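Reticulocyte binding protein (Streptococcus agalactiae COH1, PDB 3FAW) probably hydrolyses the alpha-1,6-glucosidic bonds of pullulan and related branched glucans, as a secreted pullulanase attached to the streptococcal cell wall. Local coordinates at residues A221-W227 with A239-V244; M458-D463 with R489-G493; G774-A780 with T807-V813. All coordinates share one frame; numbering follows the deposited sequence. Where two conformers were deposited one is given.

The three contacts follow one another along the chain, and none touches another. Interaction 1 lies beside a calcium ion, with the side chain of Ala225 about 7 Å from the metal, and sits where the CBM48-type carbohydrate-binding region meets the barrel helix 367-381. Interaction 2 links the loops after the fourth and fifth strands of the parallel barrel, the end where enzymes of the alpha-amylase family carry their active site. Its centre is 30 Å from that of interaction 1. Interaction 3 pairs two strands of the C-terminal beta domain, its centre 43 Å from that of interaction 2. Interactions 1 and 3 flank the chain's centre on opposite sides, 55 Å apart between centres.

Interaction 1: A221-W227 with A239-V244; sequences AKSLAEW and AKAAFV
Ala239 is wedged between Trp227 and Leu224, a place pressed by large groups where a single methyl is all that is brought. CB of Ala239 is 3.7 Å from CE3 of Trp227, while the backbone N of Ala239 stands 3.5 Å above the plane of the indole, displaced toward its rim. The torsion that sets CG of Trp227 opposite its own backbone N (chi1 174°) lays the benzo half of the ring against this alanine; at the other end of the indole, NE1 bonds to Phe322 O. From the Leu224 side the branch that reaches Ala239 CB is CD1, at 4.1 Å, and CD2 lies against Lys240 O and the CA of Ala241.

Between these side chains the backbones form a single beta bridge, Leu224 with Ala241, at strand 241-242, which itself pairs with strand 202-209 of the antiparallel sheet in the carbohydrate-binding-module type region. Lys240 O accepts a hydrogen bond from Ala225 N at 3.0 Å and also receives the CA-H of Leu224. Ala242 N donates to Ser223 O at 2.9 Å. A water joins Ala225 O to Lys240 N, and another joins Lys222 N to Ala242 O.

The short side chain of Ser223 serves two partners: its CB rests 3.8 Å from CG2 of Val244, and its OG bonds to Pro365 O. Leu224 and Val244 also lean on helix 367-381, through Arg368 and Ile369 respectively, while Ala225 and Ala242 touch Tyr202, a calcium-site residue.

Interaction 2: M458-D463 with R489-G493; sequences MMGDHD and RTFQG
Thr490 meets Asp461 and Gly460 through its hydroxyl, while the next residue, Phe491, lies along the same short 3-10 turn. OG1 of Thr490 donates to Asp461 OD1 over a short 2.5 Å, reaching the oxygen nearly along its C-O axis. The two side chains cross at about a right angle. The hydroxyl also accepts from a water, which takes a weak bond from Gly460 N. Threonine adds a methyl, and CG2 lies near CE of Met458 in one of that residue's two conformers. Gly460 brings no side chain to the place where the hydroxyl comes in, and its carbonyl carbon is only 3.4 Å from Thr490 OG1.

The Phe491 side chain can be followed outward. Its CB sits 3.3 Å from Gly460 O, and the same oxygen lies in the plane of the ring at its edge, nearest CD1. With CG opposite the backbone N (chi1 -174°), the ring runs on along the turn: CD1 is 3.2 Å from Asp461 O, and CE1 is 3.4 Å from that oxygen and 4.0 Å from Asp463 N. At the tip, CZ has Gly493 N 3.7 Å away, over one face. The flat ring thus touches several peptide groups, and two of the carbonyls also bind water. One water bridges Gly460 O and Phe491 N; another bridges Asp461 O and Gln492 N, carrying the buried turn to the opposite backbone.

Asp463 N-caps helix 464-477: OD2 caps Ala466 N and makes a salt bridge with Arg435, while OD1 bonds to Thr429 OG1. Both segments are loops at the C-terminal ends of neighbouring strands, 453-456 and 482-485, of the parallel (beta/alpha)8 TIM barrel, and Met459 packs onto strand 513-516 and helix 464-477.

Interaction 3: G774-A780 with T807-V813; sequences GQVIVDA and TAIVIKV
Val810 is opposed by two residues at once, Ile777 and Val778, the signature of a classic beta bulge, here in the antiparallel pairing of strands 775-778 and 807-813 within the C-terminal beta domain. Val810 O accepts from Ile777 N at 2.9 Å and, weakly, from Val778 N. The extra residue shifts the register by one, from Val776 opposite Ile811 to Val778 opposite Val810.

Val810 is the bump, set in the hollow between Val778 and Ile777. Its CB lies 3.6 Å from the CB of Val778, and its CG2 is equally near Val778 CB and CG2, while CG1 points to the other side of the bulge and meets CG1 of Ile777 at 4.0 Å. Ile777 reaches there because its CG1 lies between the backbone N and the carbonyl carbon (chi1 64°), over Val810 O. Being branched, each side chain offers two lobes to straddle its neighbour; helix 685-703 packs on Ile777 and Val778 through Leu700.

The other face carries Val776, Ile809 and Ile811, against strand 794-796. CG2 of Ile809 sits in the angle between Val776 CG1 and Val778 O, and its CD1 bends round to Asp779 CA, 3.8 Å away. Past the bulge, Thr807 sets its methyl CG2 against Ala780 CB.

Toward the opposite end Gln775 and Lys812 form a hydrogen-bonded pair: Gln775 N is 2.8 Å from Lys812 O, and Lys812 N 2.8 Å from Gln775 O. Beyond them two branched residues leave room for glycine but hardly for a side chain: Gly774 C is 3.7 Å from Ile811 CG2, and Gly774 CA is 3.7 Å from Val813 CG2.

Interaction 1: A221-W227 with A239-V244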
ATOM      1  N   ALA A 221      18.098   7.325  -6.239  1.00 14.08           N
ATOM      2  CA  ALA A 221      17.803   8.675  -6.727  1.00 15.59           C
ATOM      3  C   ALA A 221      16.750   9.379  -5.862  1.00 16.53           C
ATOM      4  O   ALA A 221      15.684   8.817  -5.591  1.00 16.77           O
ATOM      5  CB  ALA A 221      17.333   8.617  -8.189  1.00 14.48           C
ATOM      6  N   LYS A 222      17.058  10.605  -5.438  1.00 16.12           N
ATOM      7  CA  LYS A 222      16.181  11.382  -4.560  1.00 16.01           C
ATOM      8  C   LYS A 222      15.196  12.261  -5.331  1.00 15.24           C
ATOM      9  O   LYS A 222      14.231  12.766  -4.756  1.00 16.28           O
ATOM     10  CB  LYS A 222      17.015  12.248  -3.605  1.00 16.35           C
ATOM     11  CG  LYS A 222      18.021  11.467  -2.746  1.00 18.06           C
ATOM     12  CD  LYS A 222      17.352  10.397  -1.881  1.00 15.71           C
ATOM     13  CE  LYS A 222      18.363   9.642  -1.036  1.00 17.93           C
ATOM     14  NZ  LYS A 222      19.325   8.863  -1.870  1.00 16.29           N
ATOM     15  N   SER A 223      15.456  12.465  -6.620  1.00 15.01           N
ATOM     16  CA  SER A 223      14.483  13.088  -7.522  1.00 13.96           C
ATOM     17  C   SER A 223      14.788  12.700  -8.970  1.00 14.06           C
ATOM     18  O   SER A 223      15.750  11.969  -9.237  1.00 13.95           O
ATOM     19  CB  SER A 223      14.453  14.616  -7.358  1.00 14.36           C
ATOM     20  OG  SER A 223      13.280  15.173  -7.950  1.00 10.40           O
ATOM     21  N   LEU A 224      13.951  13.176  -9.891  1.00 11.90           N
ATOM     22  CA  LEU A 224      14.019  12.780 -11.295  1.00 12.20           C
ATOM     23  C   LEU A 224      13.677  13.933 -12.234  1.00 12.14           C
ATOM     24  O   LEU A 224      13.063  14.921 -11.826  1.00 12.22           O
ATOM     25  CB  LEU A 224      13.034  11.640 -11.580  1.00 11.58           C
ATOM     26  CG  LEU A 224      13.041  10.375 -10.714  1.00 12.40           C
ATOM     27  CD1 LEU A 224      11.775   9.571 -10.978  1.00  7.43           C
ATOM     28  CD2 LEU A 224      14.286   9.525 -10.965  1.00  7.85           C
ATOM     29  N   ALA A 225      14.074  13.783 -13.497  1.00 12.78           N
ATOM     30  CA  ALA A 225      13.621  14.664 -14.572  1.00 12.95           C
ATOM     31  C   ALA A 225      12.146  14.402 -14.850  1.00 13.27           C
ATOM     32  O   ALA A 225      11.658  13.297 -14.609  1.00 13.68           O
ATOM     33  CB  ALA A 225      14.441  14.432 -15.834  1.00 11.02           C
ATOM     34  N   GLU A 226      11.439  15.417 -15.346  1.00 13.52           N
ATOM     35  CA  GLU A 226      10.041  15.252 -15.754  1.00 13.96           C
ATOM     36  C   GLU A 226       9.926  14.019 -16.654  1.00 13.93           C
ATOM     37  O   GLU A 226      10.750  13.817 -17.548  1.00 13.69           O
ATOM     38  CB  GLU A 226       9.486  16.513 -16.444  1.00 14.35           C
ATOM     39  CG  GLU A 226      10.054  16.857 -17.839  1.00 14.58           C
ATOM     40  CD  GLU A 226      11.505  17.328 -17.829  1.00  9.99           C
ATOM     41  OE1 GLU A 226      12.051  17.631 -16.747  1.00 12.19           O
ATOM     42  OE2 GLU A 226      12.105  17.395 -18.919  1.00 13.16           O
ATOM     43  N   TRP A 227       8.919  13.191 -16.388  1.00 14.17           N
ATOM     44  CA  TRP A 227       8.832  11.850 -16.977  1.00 14.11           C
ATOM     45  C   TRP A 227       7.571  11.677 -17.824  1.00 14.13           C
ATOM     46  O   TRP A 227       6.458  12.006 -17.396  1.00 12.99           O
ATOM     47  CB  TRP A 227       8.895  10.794 -15.863  1.00 13.48           C
ATOM     48  CG  TRP A 227       8.667   9.374 -16.301  1.00 14.33           C
ATOM     49  CD1 TRP A 227       7.705   8.526 -15.837  1.00 12.76           C
ATOM     50  CD2 TRP A 227       9.415   8.635 -17.279  1.00 14.05           C
ATOM     51  NE1 TRP A 227       7.805   7.309 -16.467  1.00 13.48           N
ATOM     52  CE2 TRP A 227       8.844   7.346 -17.355  1.00 11.21           C
ATOM     53  CE3 TRP A 227      10.507   8.937 -18.102  1.00 13.24           C
ATOM     54  CZ2 TRP A 227       9.327   6.359 -18.218  1.00 13.35           C
ATOM     55  CZ3 TRP A 227      10.987   7.956 -18.959  1.00 14.17           C
ATOM     56  CH2 TRP A 227      10.397   6.682 -19.010  1.00 13.85           C
ATOM     57  N   ALA A 239      13.145   6.884 -16.460  1.00 12.81           N
ATOM     58  CA  ALA A 239      13.327   8.286 -16.112  1.00 12.81           C
ATOM     59  C   ALA A 239      14.804   8.499 -15.784  1.00 13.39           C
ATOM     60  O   ALA A 239      15.552   7.536 -15.575  1.00 13.55           O
ATOM     61  CB  ALA A 239      12.447   8.664 -14.924  1.00 13.56           C
ATOM     62  N   LYS A 240      15.225   9.759 -15.758  1.00 12.97           N
ATOM     63  CA  LYS A 240      16.597  10.100 -15.420  1.00 12.46           C
ATOM     64  C   LYS A 240      16.651  10.611 -13.983  1.00 12.90           C
ATOM     65  O   LYS A 240      15.769  11.357 -13.550  1.00 13.05           O
ATOM     66  CB  LYS A 240      17.139  11.157 -16.389  1.00 11.88           C
ATOM     67  CG  LYS A 240      17.123  10.738 -17.850  1.00 11.22           C
ATOM     68  CD  LYS A 240      17.695  11.832 -18.747  1.00 10.13           C
ATOM     69  CE  LYS A 240      17.547  11.495 -20.226  1.00 10.71           C
ATOM     70  NZ  LYS A 240      16.132  11.655 -20.703  1.00  3.82           N
ATOM     71  N   ALA A 241      17.677  10.202 -13.243  1.00 12.93           N
ATOM     72  CA  ALA A 241      17.865  10.686 -11.872  1.00 13.63           C
ATOM     73  C   ALA A 241      18.249  12.167 -11.873  1.00 13.15           C
ATOM     74  O   ALA A 241      18.685  12.698 -12.893  1.00 12.82           O
ATOM     75  CB  ALA A 241      18.917   9.861 -11.153  1.00 13.86           C
ATOM     76  N   ALA A 242      18.074  12.830 -10.734  1.00 12.36           N
ATOM     77  CA  ALA A 242      18.386  14.258 -10.613  1.00 11.43           C
ATOM     78  C   ALA A 242      19.279  14.508  -9.409  1.00 11.94           C
ATOM     79  O   ALA A 242      19.162  13.823  -8.388  1.00 10.65           O
ATOM     80  CB  ALA A 242      17.104  15.076 -10.492  1.00 10.12           C
ATOM     81  N   PHE A 243      20.171  15.489  -9.533  1.00 10.70           N
ATOM     82  CA  PHE A 243      21.008  15.910  -8.412  1.00 12.36           C
ATOM     83  C   PHE A 243      20.245  16.938  -7.582  1.00 11.23           C
ATOM     84  O   PHE A 243      19.986  18.046  -8.051  1.00 11.82           O
ATOM     85  CB  PHE A 243      22.343  16.498  -8.894  1.00 11.57           C
ATOM     86  CG  PHE A 243      23.198  15.525  -9.665  1.00 11.75           C
ATOM     87  CD1 PHE A 243      23.572  14.314  -9.109  1.00 12.62           C
ATOM     88  CD2 PHE A 243      23.646  15.834 -10.942  1.00 15.31           C
ATOM     89  CE1 PHE A 243      24.363  13.420  -9.815  1.00 14.20           C
ATOM     90  CE2 PHE A 243      24.435  14.941 -11.658  1.00 15.63           C
ATOM     91  CZ  PHE A 243      24.795  13.736 -11.093  1.00 14.71           C
ATOM     92  N   VAL A 244      19.871  16.550  -6.362  1.00 11.62           N
ATOM     93  CA  VAL A 244      19.165  17.430  -5.430  1.00 11.68           C
ATOM     94  C   VAL A 244      19.679  17.296  -3.993  1.00 12.36           C
ATOM     95  O   VAL A 244      20.355  16.321  -3.642  1.00 10.72           O
ATOM     96  CB  VAL A 244      17.632  17.167  -5.430  1.00 12.69           C
ATOM     97  CG1 VAL A 244      17.012  17.590  -6.755  1.00 11.07           C
ATOM     98  CG2 VAL A 244      17.326  15.696  -5.122  1.00 10.17           C
TER
HETATM   99  O   HOH W   1      19.698  12.054  -6.393  1.00 13.87           O
HETATM  100  O   HOH W   2      12.820  11.436 -16.235  1.00 11.09           O

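Interaction 2: M458-D463 with R489-G493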
ATOM      1  N   MET A 458       0.319  -5.347  -0.871  1.00 12.97           N
ATOM      2  CA  MET A 458       0.608  -6.779  -0.927  0.50 13.81           C
ATOM      3  C   MET A 458       1.766  -7.151   0.003  1.00 13.33           C
ATOM      4  O   MET A 458       2.755  -7.769  -0.411  1.00 13.55           O
ATOM      5  CB  MET A 458       0.892  -7.196  -2.370  0.50 13.77           C
ATOM      6  CG  MET A 458      -0.280  -6.923  -3.303  0.50 15.78           C
ATOM      7  SD  MET A 458      -0.122  -7.692  -4.921  0.50 17.25           S
ATOM      8  CE  MET A 458      -0.243  -9.426  -4.495  0.50 18.07           C
ATOM      9  N   MET A 459       1.619  -6.777   1.274  1.00 12.43           N
ATOM     10  CA  MET A 459       2.644  -7.026   2.287  0.50 11.43           C
ATOM     11  C   MET A 459       2.972  -8.519   2.405  1.00 11.91           C
ATOM     12  O   MET A 459       4.085  -8.889   2.775  1.00 10.20           O
ATOM     13  CB  MET A 459       2.189  -6.475   3.643  0.50 11.42           C
ATOM     14  CG  MET A 459       3.304  -6.321   4.660  0.50 10.38           C
ATOM     15  SD  MET A 459       2.799  -5.363   6.105  0.50  7.22           S
ATOM     16  CE  MET A 459       1.489  -6.407   6.747  0.50  3.42           C
ATOM     17  N   GLY A 460       1.996  -9.365   2.078  1.00 11.12           N
ATOM     18  CA  GLY A 460       2.153 -10.818   2.120  1.00 11.89           C
ATOM     19  C   GLY A 460       3.137 -11.409   1.121  1.00 10.78           C
ATOM     20  O   GLY A 460       3.508 -12.572   1.241  1.00  9.34           O
ATOM     21  N   ASP A 461       3.544 -10.618   0.130  1.00 10.37           N
ATOM     22  CA  ASP A 461       4.630 -10.999  -0.777  1.00 11.51           C
ATOM     23  C   ASP A 461       5.994 -10.971  -0.091  1.00 12.45           C
ATOM     24  O   ASP A 461       6.935 -11.623  -0.548  1.00 13.19           O
ATOM     25  CB  ASP A 461       4.681 -10.056  -1.993  1.00 12.30           C
ATOM     26  CG  ASP A 461       3.691 -10.428  -3.075  1.00 13.25           C
ATOM     27  OD1 ASP A 461       2.753 -11.202  -2.800  1.00 14.33           O
ATOM     28  OD2 ASP A 461       3.852  -9.935  -4.214  1.00 20.59           O
ATOM     29  N   HIS A 462       6.102 -10.202   0.992  1.00 12.08           N
ATOM     30  CA  HIS A 462       7.374  -9.994   1.670  1.00 10.75           C
ATOM     31  C   HIS A 462       7.601 -10.945   2.830  1.00 10.65           C
ATOM     32  O   HIS A 462       6.660 -11.409   3.470  1.00 10.71           O
ATOM     33  CB  HIS A 462       7.470  -8.555   2.177  1.00 12.04           C
ATOM     34  CG  HIS A 462       7.561  -7.549   1.076  1.00 11.18           C
ATOM     35  ND1 HIS A 462       8.581  -7.236   0.242  1.00 10.87           N
ATOM     36  CD2 HIS A 462       6.502  -6.748   0.707  1.00  9.82           C
ATOM     37  CE1 HIS A 462       8.127  -6.255  -0.603  1.00 12.62           C
ATOM     38  NE2 HIS A 462       6.870  -5.981  -0.304  1.00 13.54           N
ATOM     39  N   ASP A 463       8.875 -11.226   3.080  1.00 10.24           N
ATOM     40  CA  ASP A 463       9.302 -11.896   4.293  1.00  9.17           C
ATOM     41  C   ASP A 463       9.026 -10.997   5.497  1.00  8.81           C
ATOM     42  O   ASP A 463       9.185  -9.771   5.425  1.00  8.59           O
ATOM     43  CB  ASP A 463      10.798 -12.253   4.223  1.00 10.41           C
ATOM     44  CG  ASP A 463      11.684 -11.042   3.960  1.00 10.73           C
ATOM     45  OD1 ASP A 463      11.609 -10.484   2.849  1.00 10.30           O
ATOM     46  OD2 ASP A 463      12.456 -10.651   4.860  1.00 14.02           O
ATOM     47  N   ARG A 489      -2.513 -13.779   1.823  1.00 13.00           N
ATOM     48  CA  ARG A 489      -1.594 -14.916   1.705  1.00 12.39           C
ATOM     49  C   ARG A 489      -1.163 -15.113   0.256  1.00 12.52           C
ATOM     50  O   ARG A 489      -1.724 -15.938  -0.473  1.00 13.59           O
ATOM     51  CB  ARG A 489      -2.245 -16.184   2.259  1.00 12.90           C
ATOM     52  CG  ARG A 489      -2.563 -16.085   3.735  1.00 12.35           C
ATOM     53  CD  ARG A 489      -3.395 -17.252   4.226  1.00 14.27           C
ATOM     54  NE  ARG A 489      -3.808 -17.038   5.612  1.00 14.32           N
ATOM     55  CZ  ARG A 489      -4.878 -16.344   5.997  1.00 16.88           C
ATOM     56  NH1 ARG A 489      -5.703 -15.787   5.114  1.00 21.30           N
ATOM     57  NH2 ARG A 489      -5.137 -16.215   7.290  1.00 16.91           N
ATOM     58  N   THR A 490      -0.156 -14.346  -0.149  1.00 12.68           N
ATOM     59  CA  THR A 490       0.287 -14.296  -1.545  1.00 12.71           C
ATOM     60  C   THR A 490       1.767 -14.676  -1.757  1.00 13.37           C
ATOM     61  O   THR A 490       2.250 -14.646  -2.888  1.00 14.74           O
ATOM     62  CB  THR A 490       0.067 -12.875  -2.112  1.00 12.50           C
ATOM     63  OG1 THR A 490       0.803 -11.930  -1.329  1.00 12.94           O
ATOM     64  CG2 THR A 490      -1.410 -12.497  -2.075  1.00 10.37           C
ATOM     65  N   PHE A 491       2.478 -15.045  -0.692  1.00 13.46           N
ATOM     66  CA  PHE A 491       3.944 -15.186  -0.757  1.00 14.22           C
ATOM     67  C   PHE A 491       4.423 -16.147  -1.850  1.00 13.66           C
ATOM     68  O   PHE A 491       3.884 -17.245  -2.010  1.00 13.81           O
ATOM     69  CB  PHE A 491       4.513 -15.639   0.594  1.00 13.99           C
ATOM     70  CG  PHE A 491       6.022 -15.667   0.638  1.00 13.58           C
ATOM     71  CD1 PHE A 491       6.744 -14.500   0.853  1.00 11.22           C
ATOM     72  CD2 PHE A 491       6.718 -16.859   0.459  1.00 13.80           C
ATOM     73  CE1 PHE A 491       8.136 -14.517   0.889  1.00 11.47           C
ATOM     74  CE2 PHE A 491       8.109 -16.887   0.495  1.00 12.60           C
ATOM     75  CZ  PHE A 491       8.818 -15.711   0.715  1.00 14.36           C
ATOM     76  N   GLN A 492       5.442 -15.723  -2.594  1.00 13.38           N
ATOM     77  CA  GLN A 492       6.115 -16.593  -3.561  1.00 13.72           C
ATOM     78  C   GLN A 492       7.559 -16.839  -3.148  1.00 12.99           C
ATOM     79  O   GLN A 492       7.971 -17.986  -2.987  1.00 15.23           O
ATOM     80  CB  GLN A 492       6.045 -15.992  -4.969  1.00 14.28           C
ATOM     81  CG  GLN A 492       4.626 -15.889  -5.514  1.00 14.58           C
ATOM     82  CD  GLN A 492       3.920 -17.233  -5.555  1.00 18.89           C
ATOM     83  OE1 GLN A 492       2.842 -17.401  -4.983  1.00 25.94           O
ATOM     84  NE2 GLN A 492       4.534 -18.202  -6.221  1.00 15.70           N
ATOM     85  N   GLY A 493       8.322 -15.764  -2.975  1.00 12.69           N
ATOM     86  CA  GLY A 493       9.715 -15.861  -2.539  1.00 11.38           C
ATOM     87  C   GLY A 493      10.624 -16.507  -3.569  1.00 12.27           C
ATOM     88  O   GLY A 493      10.301 -16.545  -4.757  1.00 10.39           O
TER
HETATM   89  O   HOH W   3       1.844 -14.592   2.163  1.00  7.84           O
HETATM   90  O   HOH W   4      -0.278  -9.818   0.251  1.00 10.83           O
HETATM   91  O   HOH W   5       6.783 -13.149  -2.625  1.00  9.22           O

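Interaction 3: G774-A780 with T807-V813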
ATOM      1  N   GLY A 774     -30.300   5.677  30.294  1.00 19.11           N
ATOM      2  CA  GLY A 774     -29.239   6.410  29.606  1.00 18.76           C
ATOM      3  C   GLY A 774     -29.732   7.449  28.613  1.00 18.06           C
ATOM      4  O   GLY A 774     -30.933   7.619  28.414  1.00 16.89           O
ATOM      5  N   GLN A 775     -28.779   8.141  27.992  1.00 17.93           N
ATOM      6  CA  GLN A 775     -29.064   9.178  27.002  1.00 18.34           C
ATOM      7  C   GLN A 775     -28.758   8.651  25.605  1.00 18.04           C
ATOM      8  O   GLN A 775     -27.754   7.968  25.406  1.00 17.58           O
ATOM      9  CB  GLN A 775     -28.198  10.412  27.264  1.00 18.53           C
ATOM     10  CG  GLN A 775     -28.348  11.017  28.661  1.00 19.20           C
ATOM     11  CD  GLN A 775     -27.195  11.945  29.040  1.00 22.62           C
ATOM     12  OE1 GLN A 775     -26.039  11.705  28.684  0.50 24.24           O
ATOM     13  NE2 GLN A 775     -27.508  13.003  29.782  0.50 23.78           N
ATOM     14  N   VAL A 776     -29.616   8.982  24.643  1.00 17.68           N
ATOM     15  CA  VAL A 776     -29.381   8.633  23.240  1.00 17.84           C
ATOM     16  C   VAL A 776     -28.466   9.670  22.592  1.00 18.11           C
ATOM     17  O   VAL A 776     -28.830  10.845  22.506  1.00 18.59           O
ATOM     18  CB  VAL A 776     -30.700   8.569  22.437  1.00 17.19           C
ATOM     19  CG1 VAL A 776     -30.425   8.143  20.988  1.00 16.21           C
ATOM     20  CG2 VAL A 776     -31.682   7.616  23.104  1.00 16.74           C
ATOM     21  N   ILE A 777     -27.283   9.237  22.145  1.00 17.21           N
ATOM     22  CA  ILE A 777     -26.334  10.139  21.469  1.00 15.88           C
ATOM     23  C   ILE A 777     -26.197   9.879  19.956  1.00 15.88           C
ATOM     24  O   ILE A 777     -25.696  10.735  19.218  1.00 14.13           O
ATOM     25  CB  ILE A 777     -24.949  10.148  22.162  1.00 16.33           C
ATOM     26  CG1 ILE A 777     -24.274   8.777  22.097  1.00 14.74           C
ATOM     27  CG2 ILE A 777     -25.100  10.606  23.613  1.00 14.83           C
ATOM     28  CD1 ILE A 777     -22.812   8.820  22.470  1.00 16.15           C
ATOM     29  N   VAL A 778     -26.640   8.707  19.504  1.00 14.71           N
ATOM     30  CA  VAL A 778     -26.776   8.426  18.073  1.00 15.41           C
ATOM     31  C   VAL A 778     -28.183   7.903  17.806  1.00 15.36           C
ATOM     32  O   VAL A 778     -28.653   6.994  18.493  1.00 15.59           O
ATOM     33  CB  VAL A 778     -25.736   7.387  17.573  1.00 14.38           C
ATOM     34  CG1 VAL A 778     -25.938   7.078  16.089  1.00 13.73           C
ATOM     35  CG2 VAL A 778     -24.326   7.879  17.822  1.00 14.87           C
ATOM     36  N   ASP A 779     -28.856   8.485  16.817  1.00 15.85           N
ATOM     37  CA  ASP A 779     -30.174   8.001  16.400  1.00 16.23           C
ATOM     38  C   ASP A 779     -30.223   7.878  14.873  1.00 16.55           C
ATOM     39  O   ASP A 779     -29.174   7.820  14.230  1.00 17.05           O
ATOM     40  CB  ASP A 779     -31.294   8.886  16.988  1.00 16.11           C
ATOM     41  CG  ASP A 779     -31.444  10.227  16.287  1.00 17.48           C
ATOM     42  OD1 ASP A 779     -30.625  10.569  15.413  1.00 17.60           O
ATOM     43  OD2 ASP A 779     -32.409  10.950  16.622  1.00 20.55           O
ATOM     44  N   ALA A 780     -31.423   7.826  14.299  1.00 15.74           N
ATOM     45  CA  ALA A 780     -31.584   7.664  12.851  1.00 15.53           C
ATOM     46  C   ALA A 780     -31.120   8.883  12.040  1.00 15.25           C
ATOM     47  O   ALA A 780     -30.750   8.747  10.867  1.00 14.40           O
ATOM     48  CB  ALA A 780     -33.037   7.336  12.522  1.00 14.37           C
ATOM     49  N   THR A 807     -31.810   1.347  11.113  1.00 14.10           N
ATOM     50  CA  THR A 807     -31.527   2.404  12.089  1.00 14.54           C
ATOM     51  C   THR A 807     -30.445   1.963  13.078  1.00 15.00           C
ATOM     52  O   THR A 807     -30.434   0.813  13.531  1.00 13.93           O
ATOM     53  CB  THR A 807     -32.802   2.792  12.875  1.00 14.58           C
ATOM     54  OG1 THR A 807     -33.814   3.237  11.962  1.00 17.73           O
ATOM     55  CG2 THR A 807     -32.515   3.898  13.893  1.00 14.52           C
ATOM     56  N   ALA A 808     -29.535   2.883  13.396  1.00 14.45           N
ATOM     57  CA  ALA A 808     -28.514   2.659  14.420  1.00 14.67           C
ATOM     58  C   ALA A 808     -28.800   3.545  15.628  1.00 13.05           C
ATOM     59  O   ALA A 808     -29.048   4.738  15.472  1.00 12.21           O
ATOM     60  CB  ALA A 808     -27.121   2.950  13.862  1.00 14.34           C
ATOM     61  N   ILE A 809     -28.774   2.956  16.822  1.00 13.77           N
ATOM     62  CA  ILE A 809     -28.957   3.705  18.066  1.00 14.06           C
ATOM     63  C   ILE A 809     -27.778   3.480  19.016  1.00 14.80           C
ATOM     64  O   ILE A 809     -27.383   2.342  19.259  1.00 16.37           O
ATOM     65  CB  ILE A 809     -30.262   3.306  18.803  1.00 13.98           C
ATOM     66  CG1 ILE A 809     -31.475   3.352  17.864  1.00 13.52           C
ATOM     67  CG2 ILE A 809     -30.503   4.233  19.986  1.00 12.91           C
ATOM     68  CD1 ILE A 809     -31.834   4.737  17.385  1.00 10.94           C
ATOM     69  N   VAL A 810     -27.220   4.563  19.551  1.00 14.73           N
ATOM     70  CA  VAL A 810     -26.197   4.455  20.595  1.00 15.31           C
ATOM     71  C   VAL A 810     -26.675   5.168  21.857  1.00 15.86           C
ATOM     72  O   VAL A 810     -27.075   6.335  21.807  1.00 15.70           O
ATOM     73  CB  VAL A 810     -24.826   5.025  20.166  1.00 14.23           C
ATOM     74  CG1 VAL A 810     -23.822   4.911  21.312  1.00 13.61           C
ATOM     75  CG2 VAL A 810     -24.301   4.300  18.934  1.00 14.24           C
ATOM     76  N   ILE A 811     -26.639   4.446  22.978  1.00 16.94           N
ATOM     77  CA  ILE A 811     -27.008   4.992  24.284  1.00 18.12           C
ATOM     78  C   ILE A 811     -25.775   5.075  25.185  1.00 17.66           C
ATOM     79  O   ILE A 811     -24.925   4.187  25.165  1.00 16.01           O
ATOM     80  CB  ILE A 811     -28.085   4.128  24.984  1.00 18.73           C
ATOM     81  CG1 ILE A 811     -29.303   3.939  24.074  1.00 19.37           C
ATOM     82  CG2 ILE A 811     -28.521   4.776  26.288  1.00 21.77           C
ATOM     83  CD1 ILE A 811     -30.427   3.119  24.699  1.00 18.87           C
ATOM     84  N   LYS A 812     -25.690   6.153  25.965  1.00 17.92           N
ATOM     85  CA  LYS A 812     -24.637   6.334  26.964  1.00 17.82           C
ATOM     86  C   LYS A 812     -25.248   6.424  28.363  1.00 18.18           C
ATOM     87  O   LYS A 812     -26.210   7.169  28.581  1.00 16.57           O
ATOM     88  CB  LYS A 812     -23.849   7.618  26.681  1.00 17.42           C
ATOM     89  CG  LYS A 812     -22.744   7.932  27.690  1.00 17.30           C
ATOM     90  CD  LYS A 812     -22.346   9.396  27.641  1.00 19.03           C
ATOM     91  CE  LYS A 812     -21.293   9.725  28.686  1.00 19.41           C
ATOM     92  NZ  LYS A 812     -20.952  11.176  28.691  1.00 19.38           N
ATOM     93  N   VAL A 813     -24.676   5.673  29.302  1.00 19.21           N
ATOM     94  CA  VAL A 813     -25.017   5.794  30.721  1.00 19.55           C
ATOM     95  C   VAL A 813     -23.803   6.324  31.481  1.00 20.57           C
ATOM     96  O   VAL A 813     -22.807   5.613  31.646  1.00 21.90           O
ATOM     97  CB  VAL A 813     -25.464   4.447  31.318  1.00 19.15           C
ATOM     98  CG1 VAL A 813     -25.779   4.595  32.809  1.00 18.01           C
ATOM     99  CG2 VAL A 813     -26.677   3.910  30.563  1.00 19.72           C
TER